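Methylmalonate-semialdehyde dehydrogenase (Oceanimonas doudoroffii, PDB 4ZZ7) catalyses the NAD-dependent, CoA-acylating oxidation of methylmalonate semialdehyde, a reaction expected to yield propionyl-CoA. Local coordinates at residues K95-D99 / D318-G324; N254-V258 / A402-I406. All coordinates share one frame. Numbering follows the deposited sequence.

Interaction 1: residues K95-D99 / D318-G324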
loop_
_atom_site.group_PDB
_atom_site.type_symbol
_atom_site.label_atom_id
_atom_site.label_comp_id
_atom_site.label_asym_id
_atom_site.label_seq_id
_atom_site.Cartn_x
_atom_site.Cartn_y
_atom_site.Cartn_z
ATOM N N LYS A 95 2.156 -39.459 6.740
ATOM C CA LYS A 95 1.570 -38.991 5.463
ATOM C C LYS A 95 2.428 -39.340 4.256
ATOM O O LYS A 95 3.654 -39.387 4.342
ATOM C CB LYS A 95 1.215 -37.492 5.471
ATOM C CG LYS A 95 2.360 -36.534 5.675
ATOM C CD LYS A 95 1.914 -35.092 5.477
ATOM C CE LYS A 95 1.099 -34.546 6.639
ATOM N NZ LYS A 95 0.869 -33.082 6.505
ATOM N N ILE A 96 1.780 -39.591 3.130
ATOM C CA ILE A 96 2.502 -40.240 2.047
ATOM C C ILE A 96 3.204 -39.152 1.217
ATOM O O ILE A 96 2.862 -37.977 1.314
ATOM C CB ILE A 96 1.663 -41.318 1.271
ATOM C CG1 ILE A 96 1.124 -40.791 -0.051
ATOM C CG2 ILE A 96 0.578 -41.968 2.143
ATOM C CD1 ILE A 96 1.877 -41.356 -1.247
ATOM N N ALA A 97 4.229 -39.564 0.467
ATOM C CA ALA A 97 5.106 -38.659 -0.293
ATOM C C ALA A 97 4.413 -37.393 -0.807
ATOM O O ALA A 97 4.819 -36.289 -0.472
ATOM C CB ALA A 97 5.751 -39.403 -1.446
ATOM N N HIS A 98 3.361 -37.546 -1.602
ATOM C CA HIS A 98 2.714 -36.379 -2.217
ATOM C C HIS A 98 2.130 -35.386 -1.205
ATOM O O HIS A 98 2.227 -34.189 -1.440
ATOM C CB HIS A 98 1.630 -36.789 -3.213
ATOM C CG HIS A 98 0.430 -37.402 -2.574
ATOM N ND1 HIS A 98 0.243 -38.762 -2.503
ATOM C CD2 HIS A 98 -0.626 -36.845 -1.943
ATOM C CE1 HIS A 98 -0.890 -39.018 -1.878
ATOM N NE2 HIS A 98 -1.427 -37.874 -1.513
ATOM N N ASP A 99 1.525 -35.853 -0.108
ATOM C CA ASP A 99 1.011 -34.939 0.923
ATOM C C ASP A 99 2.152 -34.243 1.633
ATOM O O ASP A 99 2.033 -33.086 1.985
ATOM C CB ASP A 99 0.154 -35.644 1.981
ATOM C CG ASP A 99 -1.318 -35.710 1.611
ATOM O OD1 ASP A 99 -1.905 -34.649 1.284
ATOM O OD2 ASP A 99 -1.907 -36.824 1.688
ATOM N N ASP A 318 4.623 -47.338 0.715
ATOM C CA ASP A 318 3.968 -47.467 -0.567
ATOM C C ASP A 318 3.531 -46.067 -0.920
ATOM O O ASP A 318 2.608 -45.531 -0.312
ATOM C CB ASP A 318 2.779 -48.448 -0.462
ATOM C CG ASP A 318 2.037 -48.673 -1.801
ATOM O OD1 ASP A 318 2.592 -48.416 -2.885
ATOM O OD2 ASP A 318 0.882 -49.138 -1.765
ATOM N N SER A 319 4.230 -45.453 -1.872
ATOM C CA SER A 319 3.688 -44.278 -2.554
ATOM C C SER A 319 2.424 -44.747 -3.241
ATOM O O SER A 319 2.162 -45.951 -3.309
ATOM C CB SER A 319 4.663 -43.752 -3.589
ATOM O OG SER A 319 5.771 -43.183 -2.945
ATOM N N GLY A 320 1.612 -43.831 -3.738
ATOM C CA GLY A 320 0.431 -44.261 -4.487
ATOM C C GLY A 320 -0.749 -44.556 -3.603
ATOM O O GLY A 320 -1.871 -44.587 -4.087
ATOM N N ASN A 321 -0.508 -44.787 -2.315
ATOM C CA ASN A 321 -1.563 -44.666 -1.306
ATOM C C ASN A 321 -2.126 -43.249 -1.275
ATOM O O ASN A 321 -1.377 -42.281 -1.367
ATOM C CB ASN A 321 -1.046 -45.031 0.088
ATOM C CG ASN A 321 -0.950 -46.522 0.299
ATOM O OD1 ASN A 321 -1.859 -47.274 -0.069
ATOM N ND2 ASN A 321 0.133 -46.962 0.925
ATOM N N ASP A 322 -3.446 -43.136 -1.153
ATOM C CA ASP A 322 -4.093 -41.828 -1.055
ATOM C C ASP A 322 -3.809 -41.146 0.296
ATOM O O ASP A 322 -3.488 -39.948 0.347
ATOM C CB ASP A 322 -5.587 -41.944 -1.327
ATOM C CG ASP A 322 -5.876 -42.125 -2.795
ATOM O OD1 ASP A 322 -5.768 -41.125 -3.523
ATOM O OD2 ASP A 322 -6.197 -43.259 -3.230
ATOM N N PHE A 323 -3.891 -41.902 1.385
ATOM C CA PHE A 323 -3.540 -41.341 2.674
ATOM C C PHE A 323 -3.004 -42.361 3.657
ATOM O O PHE A 323 -3.109 -43.554 3.438
ATOM C CB PHE A 323 -4.700 -40.515 3.254
ATOM C CG PHE A 323 -6.004 -41.237 3.335
ATOM C CD1 PHE A 323 -6.918 -41.168 2.297
ATOM C CD2 PHE A 323 -6.335 -41.959 4.461
ATOM C CE1 PHE A 323 -8.130 -41.826 2.384
ATOM C CE2 PHE A 323 -7.548 -42.603 4.554
ATOM C CZ PHE A 323 -8.445 -42.538 3.521
ATOM N N GLY A 324 -2.407 -41.856 4.731
ATOM C CA GLY A 324 -1.725 -42.680 5.723
ATOM C C GLY A 324 -2.519 -42.944 6.985
ATOM O O GLY A 324 -3.737 -42.795 7.020
#
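In the aldehyde dehydrogenase fold the cofactor-binding and catalytic domains meet along a cleft, and this contact is part of that seam: the beginning of helix 97-115, on the cofactor side, lies against the catalytic-domain loop between helices 296-308 and 329-344. The main feature is Ile96, whose side chain fills the inside of the curve made by residues 319-324. What it meets is mostly backbone. Its CD1 sits 3.5 Å from Gly320 N and 3.7 Å from Ser319 CA, its CG1 is only 3.2 Å from Asn321 O, and its CG2 is 3.9 Å from Phe323 C. Further along, His98 turns its ring edge to the carbonyls of Asn321, which Ile96 also meets, and of Asp322, with CE1 3.3 Å from Asn321 O and NE2 3.5 Å from Asp322 O.

Gly324 passes beside Lys95 and Ile96, its N 4.0 Å from Ile96 CG2. The loop is also held by bonds on its own side. Asn321 ND2 makes a weak 3.1 Å hydrogen bond to Asp318 O and a hydrogen bond to Pro315 O, while Asp322 OD2 accepts from Lys312 N. Lys95 turns its amine elsewhere, to a salt bridge with Glu103 and a hydrogen bond to Asn152 O.

With no charge pair and no clear hydrogen bond between the two segments, the join rests mainly on shape: one aliphatic side chain fitted to a curved backbone, with an imidazole edge beside it. Such a fit depends on the loop's path more than on its side chains.

Interaction 2: residues N254-V258 / A402-I406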
loop_
_atom_site.group_PDB
_atom_site.type_symbol
_atom_site.label_atom_id
_atom_site.label_comp_id
_atom_site.label_asym_id
_atom_site.label_seq_id
_atom_site.Cartn_x
_atom_site.Cartn_y
_atom_site.Cartn_z
ATOM N N ASN A 254 -15.276 -27.523 8.504
ATOM C CA ASN A 254 -15.408 -26.844 7.218
ATOM C C ASN A 254 -16.544 -27.425 6.400
ATOM O O ASN A 254 -16.543 -28.607 6.108
ATOM C CB ASN A 254 -14.090 -26.898 6.446
ATOM C CG ASN A 254 -13.017 -25.928 6.993
ATOM O OD1 ASN A 254 -12.125 -25.520 6.262
ATOM N ND2 ASN A 254 -13.105 -25.550 8.240
ATOM N N HIS A 255 -17.509 -26.574 6.047
ATOM C CA HIS A 255 -18.698 -26.966 5.296
ATOM C C HIS A 255 -18.585 -26.560 3.830
ATOM O O HIS A 255 -18.068 -25.503 3.531
ATOM C CB HIS A 255 -19.944 -26.273 5.854
ATOM C CG HIS A 255 -20.395 -26.762 7.201
ATOM N ND1 HIS A 255 -19.559 -26.815 8.299
ATOM C CD2 HIS A 255 -21.611 -27.157 7.640
ATOM C CE1 HIS A 255 -20.234 -27.249 9.346
ATOM N NE2 HIS A 255 -21.480 -27.466 8.971
ATOM N N ALA A 256 -19.113 -27.395 2.936
ATOM C CA ALA A 256 -19.248 -27.071 1.515
ATOM C C ALA A 256 -20.712 -27.178 1.094
ATOM O O ALA A 256 -21.328 -28.241 1.241
ATOM C CB ALA A 256 -18.396 -27.999 0.663
ATOM N N ILE A 257 -21.254 -26.097 0.560
ATOM C CA ILE A 257 -22.611 -26.079 0.053
ATOM C C ILE A 257 -22.556 -26.551 -1.381
ATOM O O ILE A 257 -21.919 -25.905 -2.209
ATOM C CB ILE A 257 -23.198 -24.658 0.102
ATOM C CG1 ILE A 257 -23.208 -24.165 1.545
ATOM C CG2 ILE A 257 -24.600 -24.608 -0.507
ATOM C CD1 ILE A 257 -23.652 -22.736 1.700
ATOM N N VAL A 258 -23.204 -27.682 -1.661
ATOM C CA VAL A 258 -23.344 -28.201 -3.030
ATOM C C VAL A 258 -24.715 -27.743 -3.566
ATOM O O VAL A 258 -25.756 -28.270 -3.174
ATOM C CB VAL A 258 -23.199 -29.733 -3.083
ATOM C CG1 VAL A 258 -23.223 -30.211 -4.516
ATOM C CG2 VAL A 258 -21.912 -30.165 -2.401
ATOM N N ALA A 402 -28.553 -23.715 4.477
ATOM C CA ALA A 402 -27.153 -24.154 4.507
ATOM C C ALA A 402 -26.238 -23.091 5.125
ATOM O O ALA A 402 -25.407 -23.401 5.991
ATOM C CB ALA A 402 -26.666 -24.520 3.114
ATOM N N MET A 403 -26.404 -21.844 4.691
ATOM C CA MET A 403 -25.623 -20.727 5.264
ATOM C C MET A 403 -25.874 -20.428 6.765
ATOM O O MET A 403 -24.946 -20.078 7.497
ATOM C CB MET A 403 -25.836 -19.451 4.449
ATOM C CG MET A 403 -24.995 -19.414 3.189
ATOM S SD MET A 403 -25.039 -17.790 2.454
ATOM C CE MET A 403 -26.665 -18.012 1.768
ATOM N N ASP A 404 -27.130 -20.547 7.200
ATOM C CA ASP A 404 -27.492 -20.349 8.599
ATOM C C ASP A 404 -26.842 -21.449 9.405
ATOM O O ASP A 404 -26.325 -21.193 10.477
ATOM C CB ASP A 404 -29.014 -20.420 8.831
ATOM C CG ASP A 404 -29.790 -19.280 8.194
ATOM O OD1 ASP A 404 -29.212 -18.205 7.951
ATOM O OD2 ASP A 404 -31.012 -19.478 7.940
ATOM N N LEU A 405 -26.887 -22.677 8.886
ATOM C CA LEU A 405 -26.290 -23.825 9.567
ATOM C C LEU A 405 -24.781 -23.596 9.797
ATOM O O LEU A 405 -24.273 -23.884 10.889
ATOM C CB LEU A 405 -26.544 -25.102 8.763
ATOM C CG LEU A 405 -25.875 -26.385 9.245
ATOM C CD1 LEU A 405 -26.490 -26.862 10.542
ATOM C CD2 LEU A 405 -26.005 -27.437 8.162
ATOM N N ILE A 406 -24.088 -23.055 8.784
ATOM C CA ILE A 406 -22.645 -22.821 8.880
ATOM C C ILE A 406 -22.361 -21.766 9.947
ATOM O O ILE A 406 -21.553 -21.999 10.845
ATOM C CB ILE A 406 -22.017 -22.424 7.514
ATOM C CG1 ILE A 406 -22.072 -23.606 6.545
ATOM C CG2 ILE A 406 -20.547 -22.040 7.678
ATOM C CD1 ILE A 406 -21.852 -23.262 5.089
#
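Segment 402-406 of helix 399-408 runs along strand 254-258, almost exactly antiparallel (177°), with the axes of the short segments 9.5 Å apart. Start at Ala402: its CB points at the strand and touches Ile257 CD1 at 3.8 Å, and the small methyl lets the backbones come to 6.6 Å between the CA atoms of Ala402 and Ile257. Met403 leaves the helix with its CB directed away, yet its CG still reaches Ile257 CD1 at 3.9 Å; beyond that it packs on Tyr427 and Phe428 of helix 422-431. Leu405 sets off sideways and swings back, so that its CD2 lies 4.4 Å from His255 CD2, near the plane of the imidazole. Ile406, one turn after Ala402, bridges both strand residues, its CG1 3.5 Å from His255 CB and its CD1 3.9 Å from Ile257 CD1.

Only His255 and Ile257 answer from the strand, because in the alternating pattern Asn254 and Ala256 face the other side of the sheet. The imidazole's nitrogens are engaged outside the pair: ND1 with Lys253 O, NE2 with Tyr382 OH.

Strand 254-258 is hydrogen-bonded between the parallel strands 286-292 and 411-418, and the helix carries the chain from strand 390-396 across to 411-418. This is the helix-on-sheet packing of a beta-alpha-beta crossover in the open alpha/beta catalytic domain of aldehyde dehydrogenases.

In the fold
The two contacts do not touch: their centres are 29 Å apart and their nearest atoms about 15 Å. Along the chain they interleave, in the order 95-99, 254-258, 318-324, 402-406. Interaction 1 ties the catalytic domain to the cofactor domain, whereas interaction 2 lies wholly within the catalytic domain. Both stand back from the active site, and neither touches the bound NAD. In interaction 1 the Asp99 side chain is about 12 Å from that of Cys283, an NAD-binding residue and probably the family's catalytic nucleophile, and about 13 Å from the bound NAD; in interaction 2 the His255 side chain is about 10 Å from that of NAD-binding Glu385 and about 14 Å from the cofactor.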